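Local coordinates for 3'-5'-exonuclease (Saccharomyces cerevisiae, PDB 3E2V), which probably cuts double-stranded DNA as an endonuclease and trims it from the 3' to the 5' end as a magnesium-dependent TatD-type nuclease, at residues S60-S65 with I87-C92; L12-I17 with R50-A55; G220-K225 with S239-F244; P24-I29 with T302-C307. All blocks are in the same frame, centred on the assembly; numbering follows the deposited sequence.

How the contacts relate
Contact 1 (60-65 with 87-92) and contact 4 (24-29 with 302-307) are buried and lie near the magnesium ion, whereas contact 2 (12-17 with 50-55) is partly buried and contact 3 (220-225 with 239-244) lies near the surface, centred about 27 Å from the centre of the chain. Contacts 2 and 3 are both strand pairings, parallel in the barrel sheet and antiparallel in a two-stranded hairpin. Contact 1 mixes two hydrogen bonds with packing; contact 4 is apolar across its segments. Contacts 2 and 4 touch, Asp16 OD2 lying 2.6 Å from Thr302 OG1. Contact 1 follows contact 2 in the chain, as strand 52-57 leads to helix 62-75.

Contact 1: residues S60-S65 with I87-C92; sequences SSIAES and IGVHPC
Ser65 OG meets Gly88 N, lying beside its own backbone N and anti to the carbonyl carbon (chi1 -67°). Ser65 OG accepts from Gly88 N at 3.2 Å and donates to Ser61 O at 2.7 Å, so the helix start and the loop share one hydroxyl. Ser61 O also takes the helical bond from Ser65 N, and the two donors reach it from opposite faces of its carbonyl plane. Ser61 is the N-cap of this helix: its OG accepts from Glu64 N at 2.9 Å. Before the cap, Ser60 O accepts from His90 N at 2.8 Å in a nearly straight bond (175°), with the donor well above the carbonyl plane. Ser60 CB packs 3.7 Å from His90 CB. The His90 ring, with CG anti to the backbone N (chi1 -180°), accepts at ND1 from Cys92 N in the ring plane, which fixes its rotation. Val89 CG2 meets Ile62 CG1 at 3.9 Å. Ile87 ends strand 82-87 and is backbone-bonded to strand 156-165 of the TIM barrel; His90 touches Glu161 of that strand, which binds magnesium in a crystal structure of this protein, though not in this model, while Ile62 and Ile87 pack on helix 132-149.

Contact 2: residues L12-I17 with R50-A55; sequences LKYYDI and RHVKNA
Tyr14 and Val52 open a parallel pairing of strands 14-16 and 52-57, neighbours in the eight-stranded TIM barrel sheet of this TatD-family protein. The axes of 14-16 and 52-55 approach to 4.6 Å, with directions 29° apart. Three backbone hydrogen bonds hold the pair: Tyr14 N to His51 O, Lys53 N to Tyr14 O (2.9 Å), and Asp16 N to Asn54 O. The partner of Tyr14 is Val52, but that of Tyr15 is Asn54, a shift by one residue that marks a beta bulge at Lys53. His51, at positive phi (75°), is the C-prime residue of a Schellman motif ending helix 40-49, which delivers the chain into the second strand.

Of the aromatic contacts, Tyr14 presents its ring edge to Arg50 O, with CE2 at 3.3 Å, and its side chain also touches helices 362-373 and 377-392. Tyr15 has CG anti to the backbone N (chi1 -163°); its OH is bonded to Gly393 O.

Apolar contact is modest: Lys13 CB meets Lys53 CG at 3.9 Å, the two aliphatic chains crossing at a slant.

A water bridges the segments, donating to Leu12 O, accepting from Lys53 NZ and also bonded to His51 ND1.

The CH-pi contact is centred: Asn54 CB stands 3.4 Å from the Tyr15 ring centroid, on the ring normal.

Contact 3: residues G220-K225 with S239-F244; sequences GFTDEK and SGFYKF
The first torsion places CG of Phe221 between its backbone N and carbonyl carbon (chi1 73°), and CG of Tyr242 beside its backbone N, anti to the carbonyl carbon (chi1 -71°). Both side chains lie on one face of the two-stranded antiparallel sheet. Phe221 CE2 touches Tyr242 CB at 3.7 Å, but the rings themselves are slid apart, their centroids 5.7 Å distant with planes 26° from parallel, so they barely overlap. On the other face, Thr222 OG1 approaches the edge of the Phe241 ring, 3.6 Å from CD1, and the two side chains cross at about a right angle.

The backbone pairing is that of a hairpin. Phe221 and Tyr242 form a hydrogen-bonded pair, Tyr242 N to Phe221 O at 2.8 Å and Phe221 N to Tyr242 O, while Asp223 N adds a bond to Gly240 O. Gly220 CA comes within 3.2 Å of Tyr242 O, and its positive phi, like that of Gly240, suits glycine. Ser239 OG accepts from Phe241 N, an ST turn.

One face of the hairpin is covered by helices 174-187 and 207-219, with Lys186 touching the side chains of both Phe221 and Tyr242. Asp223 OD2 forms a salt bridge to Lys186 and accepts from a water that also bonds Tyr242 OH at 2.7 Å; a carboxylate so gripped probably stays ionised.

Contact 4: residues P24-I29 with T302-C307; sequences PMFHGI and TDAPWC. With MG (magnesium ion), chain E.
Met25 and Phe26 of the 3-10 turn meet Ala304, Pro305 and Trp306 through carbon contacts. Met25 CE lies 3.5 Å from Trp306 CH2 and equally near CZ3, and 3.7 Å from Pro305 CG, so a single methyl touches both rings; the Met25 and Trp306 side chains cross at about a right angle. The bend at the thioether (chi3 -109°) turns CE to this spot. Phe26 meets the neighbouring residues with the far end of its ring: CZ comes 3.5 Å from Pro305 N, CE2 reaches Pro305 CD, and Ala304 CB lies at the ring edge, in plane, 3.8 Å from CZ. Pro305 CG also stands over the centre of one face of the Trp306 ring.

The peptide bond before Pro305 is cis, and it sits in the loop that follows strand 298-300, the last strand of the TIM barrel. As in other metal-dependent hydrolases of this barrel superfamily, the metal site lies at the C-terminal ends of the strands, and this loop carries Asp303. Asp303 OD1 binds the magnesium ion at 2.2 Å, with His253, three close waters and a fourth at a longer distance. Asp303 OD2 accepts from one of the close waters at 2.8 Å.

Further out, Thr302 OG1 accepts from Ala304 N at 3.0 Å, an ST turn, and is hydrogen-bonded to Asp16 OD2. Asn20 ND2 bonds both Asp303 OD1 and Ala304 O. Within 24-29, His27 N and Ile29 N reach Pro24 O from opposite faces of its plane, and Arg356 NH1 is bonded to Met25 O.

Contact 1: residues S60-S65 with I87-C92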
# COMPACT_ATOMS: atom_id res chain seq x y z
N SER A 60 -1.63 -2.95 -8.07
CA SER A 60 -0.83 -1.87 -8.69
C SER A 60 -1.09 -1.63 -10.19
O SER A 60 -0.47 -0.75 -10.80
CB SER A 60 0.66 -2.12 -8.46
OG SER A 60 1.08 -3.31 -9.13
N SER A 61 -1.97 -2.44 -10.77
CA SER A 61 -2.40 -2.25 -12.16
C SER A 61 -3.77 -2.90 -12.30
O SER A 61 -4.28 -3.52 -11.35
CB SER A 61 -1.40 -2.86 -13.14
OG SER A 61 -1.41 -4.27 -13.02
N ILE A 62 -4.40 -2.76 -13.46
CA ILE A 62 -5.67 -3.45 -13.66
C ILE A 62 -5.42 -4.96 -13.52
O ILE A 62 -6.11 -5.64 -12.73
CB ILE A 62 -6.38 -3.07 -14.98
CG1 ILE A 62 -6.76 -1.58 -14.95
CG2 ILE A 62 -7.64 -3.91 -15.12
CD1 ILE A 62 -7.30 -0.99 -16.30
N ALA A 63 -4.42 -5.48 -14.22
CA ALA A 63 -4.13 -6.92 -14.15
C ALA A 63 -3.76 -7.37 -12.74
O ALA A 63 -4.25 -8.41 -12.26
CB ALA A 63 -3.04 -7.30 -15.13
N GLU A 64 -2.93 -6.59 -12.06
CA GLU A 64 -2.51 -6.95 -10.71
C GLU A 64 -3.65 -6.84 -9.72
O GLU A 64 -3.73 -7.61 -8.76
CB GLU A 64 -1.33 -6.09 -10.26
CG GLU A 64 0.00 -6.65 -10.71
CD GLU A 64 0.42 -7.86 -9.89
OE1 GLU A 64 0.64 -7.72 -8.66
OE2 GLU A 64 0.52 -8.97 -10.47
N SER A 65 -4.55 -5.87 -9.94
CA SER A 65 -5.72 -5.74 -9.08
C SER A 65 -6.61 -6.96 -9.26
O SER A 65 -7.14 -7.49 -8.28
CB SER A 65 -6.49 -4.46 -9.39
OG SER A 65 -5.73 -3.32 -9.05
N ILE A 87 -7.80 -1.69 -5.42
CA ILE A 87 -7.88 -1.67 -6.89
C ILE A 87 -7.41 -0.31 -7.36
O ILE A 87 -7.88 0.72 -6.89
CB ILE A 87 -9.32 -1.88 -7.39
CG1 ILE A 87 -9.86 -3.24 -6.94
CG2 ILE A 87 -9.36 -1.73 -8.93
CD1 ILE A 87 -11.34 -3.46 -7.29
N GLY A 88 -6.48 -0.31 -8.30
CA GLY A 88 -5.92 0.94 -8.82
C GLY A 88 -4.72 0.69 -9.69
O GLY A 88 -4.25 -0.44 -9.79
N VAL A 89 -4.24 1.75 -10.34
CA VAL A 89 -3.04 1.65 -11.20
C VAL A 89 -1.96 2.59 -10.69
O VAL A 89 -2.16 3.80 -10.62
CB VAL A 89 -3.36 1.95 -12.69
CG1 VAL A 89 -2.14 1.73 -13.56
CG2 VAL A 89 -4.49 1.07 -13.16
N HIS A 90 -0.83 2.00 -10.32
CA HIS A 90 0.31 2.66 -9.69
C HIS A 90 1.07 3.44 -10.77
O HIS A 90 0.99 3.09 -11.95
CB HIS A 90 1.14 1.50 -9.12
CG HIS A 90 2.40 1.85 -8.41
ND1 HIS A 90 3.52 2.34 -9.04
CD2 HIS A 90 2.77 1.62 -7.13
CE1 HIS A 90 4.51 2.46 -8.17
NE2 HIS A 90 4.08 2.01 -7.00
N PRO A 91 1.78 4.51 -10.38
CA PRO A 91 2.57 5.24 -11.37
C PRO A 91 3.53 4.36 -12.21
O PRO A 91 3.79 4.72 -13.37
CB PRO A 91 3.32 6.29 -10.52
CG PRO A 91 3.19 5.79 -9.10
CD PRO A 91 1.86 5.13 -9.05
N CYS A 92 3.98 3.21 -11.68
CA CYS A 92 4.79 2.20 -12.43
C CYS A 92 4.14 1.83 -13.73
O CYS A 92 4.80 1.44 -14.70
CB CYS A 92 4.91 0.86 -11.66
SG CYS A 92 3.29 -0.03 -11.30

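Contact 2: residues L12-I17 with R50-A55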
# COMPACT_ATOMS: atom_id res chain seq x y z
N LEU A 12 -2.43 -8.30 21.78
CA LEU A 12 -1.90 -7.52 20.66
C LEU A 12 -2.63 -7.89 19.38
O LEU A 12 -2.99 -9.06 19.16
CB LEU A 12 -0.40 -7.75 20.54
CG LEU A 12 0.44 -7.51 21.80
CD1 LEU A 12 1.89 -7.83 21.53
CD2 LEU A 12 0.32 -6.08 22.32
N LYS A 13 -2.86 -6.88 18.54
CA LYS A 13 -3.50 -7.06 17.23
C LYS A 13 -2.83 -6.15 16.22
O LYS A 13 -2.70 -4.95 16.45
CB LYS A 13 -5.00 -6.74 17.29
CG LYS A 13 -5.81 -7.54 18.32
CD LYS A 13 -7.24 -7.04 18.34
CE LYS A 13 -7.97 -7.47 19.62
NZ LYS A 13 -9.30 -6.79 19.73
N TYR A 14 -2.40 -6.73 15.09
CA TYR A 14 -1.79 -5.94 14.00
C TYR A 14 -2.62 -6.01 12.73
O TYR A 14 -3.26 -7.02 12.44
CB TYR A 14 -0.37 -6.44 13.68
CG TYR A 14 0.57 -6.51 14.86
CD1 TYR A 14 1.12 -5.34 15.41
CD2 TYR A 14 0.96 -7.74 15.38
CE1 TYR A 14 1.99 -5.41 16.49
CE2 TYR A 14 1.85 -7.82 16.47
CZ TYR A 14 2.35 -6.65 17.02
OH TYR A 14 3.24 -6.73 18.07
N TYR A 15 -2.56 -4.92 11.95
CA TYR A 15 -3.29 -4.80 10.71
C TYR A 15 -2.29 -4.28 9.69
O TYR A 15 -1.96 -3.08 9.68
CB TYR A 15 -4.44 -3.81 10.90
CG TYR A 15 -5.55 -3.82 9.89
CD1 TYR A 15 -6.86 -3.64 10.34
CD2 TYR A 15 -5.33 -3.93 8.51
CE1 TYR A 15 -7.91 -3.60 9.46
CE2 TYR A 15 -6.41 -3.91 7.60
CZ TYR A 15 -7.70 -3.72 8.12
OH TYR A 15 -8.82 -3.69 7.32
N ASP A 16 -1.77 -5.19 8.86
CA ASP A 16 -0.72 -4.82 7.90
C ASP A 16 -1.38 -4.15 6.70
O ASP A 16 -2.08 -4.82 5.93
CB ASP A 16 0.05 -6.07 7.47
CG ASP A 16 1.28 -5.76 6.62
OD1 ASP A 16 1.45 -4.62 6.12
OD2 ASP A 16 2.10 -6.71 6.46
N ILE A 17 -1.18 -2.84 6.54
CA ILE A 17 -1.85 -2.13 5.42
C ILE A 17 -1.09 -2.25 4.11
O ILE A 17 -1.55 -1.73 3.10
CB ILE A 17 -2.13 -0.63 5.74
CG1 ILE A 17 -0.84 0.19 5.78
CG2 ILE A 17 -2.90 -0.53 7.05
CD1 ILE A 17 -1.05 1.70 5.60
N ARG A 50 1.79 -14.56 14.97
CA ARG A 50 2.40 -13.33 15.49
C ARG A 50 1.41 -12.15 15.53
O ARG A 50 1.79 -10.98 15.41
CB ARG A 50 3.69 -12.98 14.72
CG ARG A 50 4.71 -14.12 14.59
CD ARG A 50 5.02 -14.75 15.96
NE ARG A 50 5.41 -13.70 16.91
CZ ARG A 50 5.28 -13.81 18.23
NH1 ARG A 50 4.77 -14.92 18.77
NH2 ARG A 50 5.67 -12.80 19.01
N HIS A 51 0.14 -12.49 15.72
CA HIS A 51 -0.93 -11.57 16.12
C HIS A 51 -1.43 -10.64 15.02
O HIS A 51 -2.15 -9.68 15.31
CB HIS A 51 -0.54 -10.76 17.36
CG HIS A 51 0.13 -11.59 18.42
ND1 HIS A 51 -0.50 -12.64 19.06
CD2 HIS A 51 1.39 -11.55 18.91
CE1 HIS A 51 0.34 -13.21 19.91
NE2 HIS A 51 1.49 -12.57 19.84
N VAL A 52 -1.07 -10.94 13.78
CA VAL A 52 -1.62 -10.20 12.65
C VAL A 52 -3.03 -10.71 12.38
O VAL A 52 -3.22 -11.90 12.09
CB VAL A 52 -0.73 -10.27 11.39
CG1 VAL A 52 -1.22 -9.27 10.33
CG2 VAL A 52 0.72 -10.00 11.76
N LYS A 53 -4.00 -9.81 12.48
CA LYS A 53 -5.39 -10.18 12.34
C LYS A 53 -5.93 -9.92 10.94
O LYS A 53 -6.76 -10.68 10.44
CB LYS A 53 -6.25 -9.44 13.37
CG LYS A 53 -5.78 -9.58 14.80
CD LYS A 53 -5.79 -11.03 15.29
CE LYS A 53 -5.18 -11.11 16.67
NZ LYS A 53 -5.17 -12.52 17.16
N ASN A 54 -5.50 -8.82 10.33
CA ASN A 54 -6.04 -8.38 9.05
C ASN A 54 -4.88 -7.88 8.21
O ASN A 54 -3.84 -7.48 8.76
CB ASN A 54 -6.98 -7.17 9.23
CG ASN A 54 -8.33 -7.52 9.81
OD1 ASN A 54 -9.36 -7.13 9.24
ND2 ASN A 54 -8.35 -8.19 10.94
N ALA A 55 -5.03 -7.92 6.88
CA ALA A 55 -4.04 -7.28 6.01
C ALA A 55 -4.71 -6.76 4.77
O ALA A 55 -5.74 -7.29 4.34
CB ALA A 55 -2.92 -8.25 5.64
O HOH W 1 -3.41 -11.72 19.59

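Contact 3: residues G220-K225 with S239-F244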
# COMPACT_ATOMS: atom_id res chain seq x y z
N GLY A 220 -11.76 21.28 -3.76
CA GLY A 220 -12.79 21.13 -4.80
C GLY A 220 -12.42 21.88 -6.07
O GLY A 220 -11.84 22.96 -6.02
N PHE A 221 -12.72 21.27 -7.22
CA PHE A 221 -12.53 21.95 -8.51
C PHE A 221 -13.52 21.41 -9.52
O PHE A 221 -14.05 20.32 -9.36
CB PHE A 221 -11.10 21.80 -9.04
CG PHE A 221 -10.81 20.42 -9.56
CD1 PHE A 221 -10.82 20.14 -10.92
CD2 PHE A 221 -10.54 19.39 -8.67
CE1 PHE A 221 -10.55 18.85 -11.38
CE2 PHE A 221 -10.28 18.11 -9.11
CZ PHE A 221 -10.27 17.83 -10.46
N THR A 222 -13.73 22.19 -10.58
CA THR A 222 -14.68 21.83 -11.63
C THR A 222 -13.93 21.48 -12.91
O THR A 222 -13.07 22.24 -13.36
CB THR A 222 -15.68 22.99 -11.86
OG1 THR A 222 -16.37 23.25 -10.64
CG2 THR A 222 -16.71 22.62 -12.93
N ASP A 223 -14.26 20.31 -13.46
CA ASP A 223 -13.63 19.82 -14.68
C ASP A 223 -14.61 20.00 -15.84
O ASP A 223 -15.40 19.11 -16.15
CB ASP A 223 -13.28 18.34 -14.52
CG ASP A 223 -12.63 17.74 -15.77
OD1 ASP A 223 -12.17 18.48 -16.65
OD2 ASP A 223 -12.60 16.50 -15.86
N GLU A 224 -14.53 21.17 -16.48
CA GLU A 224 -15.38 21.50 -17.61
C GLU A 224 -15.02 20.64 -18.82
O GLU A 224 -15.92 20.05 -19.44
CB GLU A 224 -15.24 22.99 -17.96
N LYS A 225 -13.73 20.54 -19.14
CA LYS A 225 -13.27 19.87 -20.36
C LYS A 225 -13.50 18.35 -20.38
O LYS A 225 -13.86 17.80 -21.42
CB LYS A 225 -11.80 20.19 -20.66
CG LYS A 225 -10.82 19.75 -19.59
CD LYS A 225 -9.38 20.12 -19.93
CE LYS A 225 -8.43 19.55 -18.89
NZ LYS A 225 -7.02 19.97 -19.13
N SER A 239 -22.37 18.41 -12.82
CA SER A 239 -21.68 19.68 -12.56
C SER A 239 -20.21 19.67 -12.93
O SER A 239 -19.65 20.71 -13.27
CB SER A 239 -21.82 20.08 -11.08
OG SER A 239 -21.05 19.23 -10.24
N GLY A 240 -19.58 18.50 -12.87
CA GLY A 240 -18.14 18.40 -13.08
C GLY A 240 -17.31 18.77 -11.85
O GLY A 240 -16.09 18.91 -11.95
N PHE A 241 -18.00 18.99 -10.73
CA PHE A 241 -17.34 19.39 -9.48
C PHE A 241 -16.84 18.17 -8.71
O PHE A 241 -17.63 17.31 -8.28
CB PHE A 241 -18.29 20.23 -8.61
CG PHE A 241 -17.66 20.76 -7.34
CD1 PHE A 241 -16.69 21.73 -7.39
CD2 PHE A 241 -18.09 20.30 -6.11
CE1 PHE A 241 -16.12 22.25 -6.22
CE2 PHE A 241 -17.53 20.79 -4.93
CZ PHE A 241 -16.54 21.77 -4.99
N TYR A 242 -15.52 18.12 -8.55
CA TYR A 242 -14.83 17.05 -7.82
C TYR A 242 -14.33 17.58 -6.48
O TYR A 242 -13.55 18.53 -6.44
CB TYR A 242 -13.63 16.56 -8.63
CG TYR A 242 -14.03 15.77 -9.85
CD1 TYR A 242 -14.32 14.41 -9.74
CD2 TYR A 242 -14.13 16.37 -11.10
CE1 TYR A 242 -14.69 13.66 -10.84
CE2 TYR A 242 -14.51 15.64 -12.21
CZ TYR A 242 -14.78 14.28 -12.07
OH TYR A 242 -15.15 13.53 -13.17
N LYS A 243 -14.75 16.93 -5.39
CA LYS A 243 -14.22 17.26 -4.06
C LYS A 243 -14.27 16.02 -3.18
O LYS A 243 -15.29 15.35 -3.14
CB LYS A 243 -15.03 18.41 -3.39
CG LYS A 243 -14.42 18.88 -2.09
CD LYS A 243 -15.26 19.97 -1.43
CE LYS A 243 -14.52 20.48 -0.19
NZ LYS A 243 -15.36 21.45 0.60
N PHE A 244 -13.18 15.74 -2.47
CA PHE A 244 -13.22 14.62 -1.53
C PHE A 244 -14.29 14.81 -0.47
O PHE A 244 -14.48 15.91 0.08
CB PHE A 244 -11.89 14.45 -0.81
CG PHE A 244 -10.73 14.04 -1.67
CD1 PHE A 244 -10.87 13.22 -2.80
CD2 PHE A 244 -9.45 14.41 -1.28
CE1 PHE A 244 -9.73 12.83 -3.56
CE2 PHE A 244 -8.33 14.02 -2.03
CZ PHE A 244 -8.47 13.22 -3.16
O HOH W 2 -14.49 14.72 -15.48

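Contact 4: residues P24-I29 with T302-C307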
# COMPACT_ATOMS: atom_id res chain seq x y z
N PRO A 24 5.73 -12.37 -6.83
CA PRO A 24 6.23 -13.71 -7.16
C PRO A 24 7.01 -14.44 -6.08
O PRO A 24 6.97 -15.67 -6.04
CB PRO A 24 7.08 -13.46 -8.41
CG PRO A 24 6.37 -12.31 -9.07
CD PRO A 24 6.06 -11.40 -7.90
N MET A 25 7.68 -13.73 -5.17
CA MET A 25 8.45 -14.41 -4.11
C MET A 25 7.53 -15.25 -3.20
O MET A 25 7.91 -16.32 -2.73
CB MET A 25 9.24 -13.41 -3.25
CG MET A 25 10.47 -12.83 -3.94
SD MET A 25 11.57 -11.89 -2.77
CE MET A 25 11.25 -10.26 -3.36
N PHE A 26 6.30 -14.77 -3.00
CA PHE A 26 5.33 -15.51 -2.19
C PHE A 26 4.76 -16.73 -2.91
O PHE A 26 4.09 -17.58 -2.31
CB PHE A 26 4.21 -14.58 -1.70
CG PHE A 26 4.68 -13.52 -0.75
CD1 PHE A 26 5.59 -13.84 0.26
CD2 PHE A 26 4.22 -12.20 -0.85
CE1 PHE A 26 6.03 -12.85 1.16
CE2 PHE A 26 4.64 -11.22 0.04
CZ PHE A 26 5.55 -11.54 1.05
N HIS A 27 5.06 -16.80 -4.21
CA HIS A 27 4.66 -17.92 -5.04
C HIS A 27 5.88 -18.81 -5.38
O HIS A 27 5.79 -19.70 -6.23
CB HIS A 27 3.89 -17.38 -6.24
CG HIS A 27 2.69 -16.57 -5.82
ND1 HIS A 27 1.41 -17.08 -5.82
CD2 HIS A 27 2.61 -15.33 -5.30
CE1 HIS A 27 0.58 -16.17 -5.34
NE2 HIS A 27 1.28 -15.10 -5.01
N GLY A 28 6.98 -18.59 -4.67
CA GLY A 28 8.17 -19.43 -4.80
C GLY A 28 9.11 -19.04 -5.93
O GLY A 28 10.05 -19.78 -6.22
N ILE A 29 8.89 -17.87 -6.52
CA ILE A 29 9.65 -17.41 -7.67
C ILE A 29 10.59 -16.26 -7.30
O ILE A 29 10.16 -15.27 -6.70
CB ILE A 29 8.68 -17.02 -8.80
CG1 ILE A 29 7.90 -18.24 -9.27
CG2 ILE A 29 9.43 -16.39 -9.97
CD1 ILE A 29 6.67 -17.88 -10.08
N THR A 302 4.21 -3.74 6.60
CA THR A 302 5.50 -4.38 6.34
C THR A 302 6.05 -4.08 4.95
O THR A 302 7.27 -4.05 4.74
CB THR A 302 5.48 -5.93 6.48
OG1 THR A 302 4.52 -6.50 5.57
CG2 THR A 302 5.21 -6.36 7.92
N ASP A 303 5.16 -3.87 3.97
CA ASP A 303 5.55 -3.85 2.54
C ASP A 303 6.14 -5.19 2.11
O ASP A 303 6.83 -5.25 1.08
CB ASP A 303 6.49 -2.67 2.21
CG ASP A 303 6.36 -2.23 0.77
OD1 ASP A 303 5.22 -2.22 0.25
OD2 ASP A 303 7.40 -1.88 0.16
N ALA A 304 5.84 -6.25 2.86
CA ALA A 304 6.39 -7.58 2.51
C ALA A 304 6.09 -7.89 1.03
O ALA A 304 4.98 -7.61 0.54
CB ALA A 304 5.81 -8.61 3.40
N PRO A 305 7.05 -8.46 0.29
CA PRO A 305 8.31 -9.04 0.75
C PRO A 305 9.48 -8.06 0.89
O PRO A 305 10.60 -8.51 1.16
CB PRO A 305 8.63 -10.02 -0.37
CG PRO A 305 8.18 -9.28 -1.61
CD PRO A 305 6.88 -8.59 -1.18
N TRP A 306 9.22 -6.77 0.69
CA TRP A 306 10.24 -5.73 0.78
C TRP A 306 10.38 -5.20 2.20
O TRP A 306 9.63 -5.60 3.10
CB TRP A 306 9.84 -4.56 -0.14
CG TRP A 306 9.36 -5.05 -1.48
CD1 TRP A 306 8.08 -4.95 -1.99
CD2 TRP A 306 10.13 -5.74 -2.46
NE1 TRP A 306 8.03 -5.53 -3.23
CE2 TRP A 306 9.27 -6.02 -3.55
CE3 TRP A 306 11.47 -6.13 -2.53
CZ2 TRP A 306 9.71 -6.69 -4.70
CZ3 TRP A 306 11.91 -6.80 -3.68
CH2 TRP A 306 11.03 -7.07 -4.75
N CYS A 307 11.38 -4.35 2.40
CA CYS A 307 11.51 -3.55 3.63
C CYS A 307 11.82 -4.34 4.90
O CYS A 307 11.42 -3.96 6.00
CB CYS A 307 10.29 -2.65 3.82
SG CYS A 307 10.06 -1.46 2.45
MG MG E . 4.73 -0.76 -1.39
O HOH W 3 5.79 -2.00 -2.65
O HOH W 4 6.41 0.34 -1.22
O HOH W 5 3.08 -1.85 -1.95
O HOH W 6 4.44 0.94 -3.30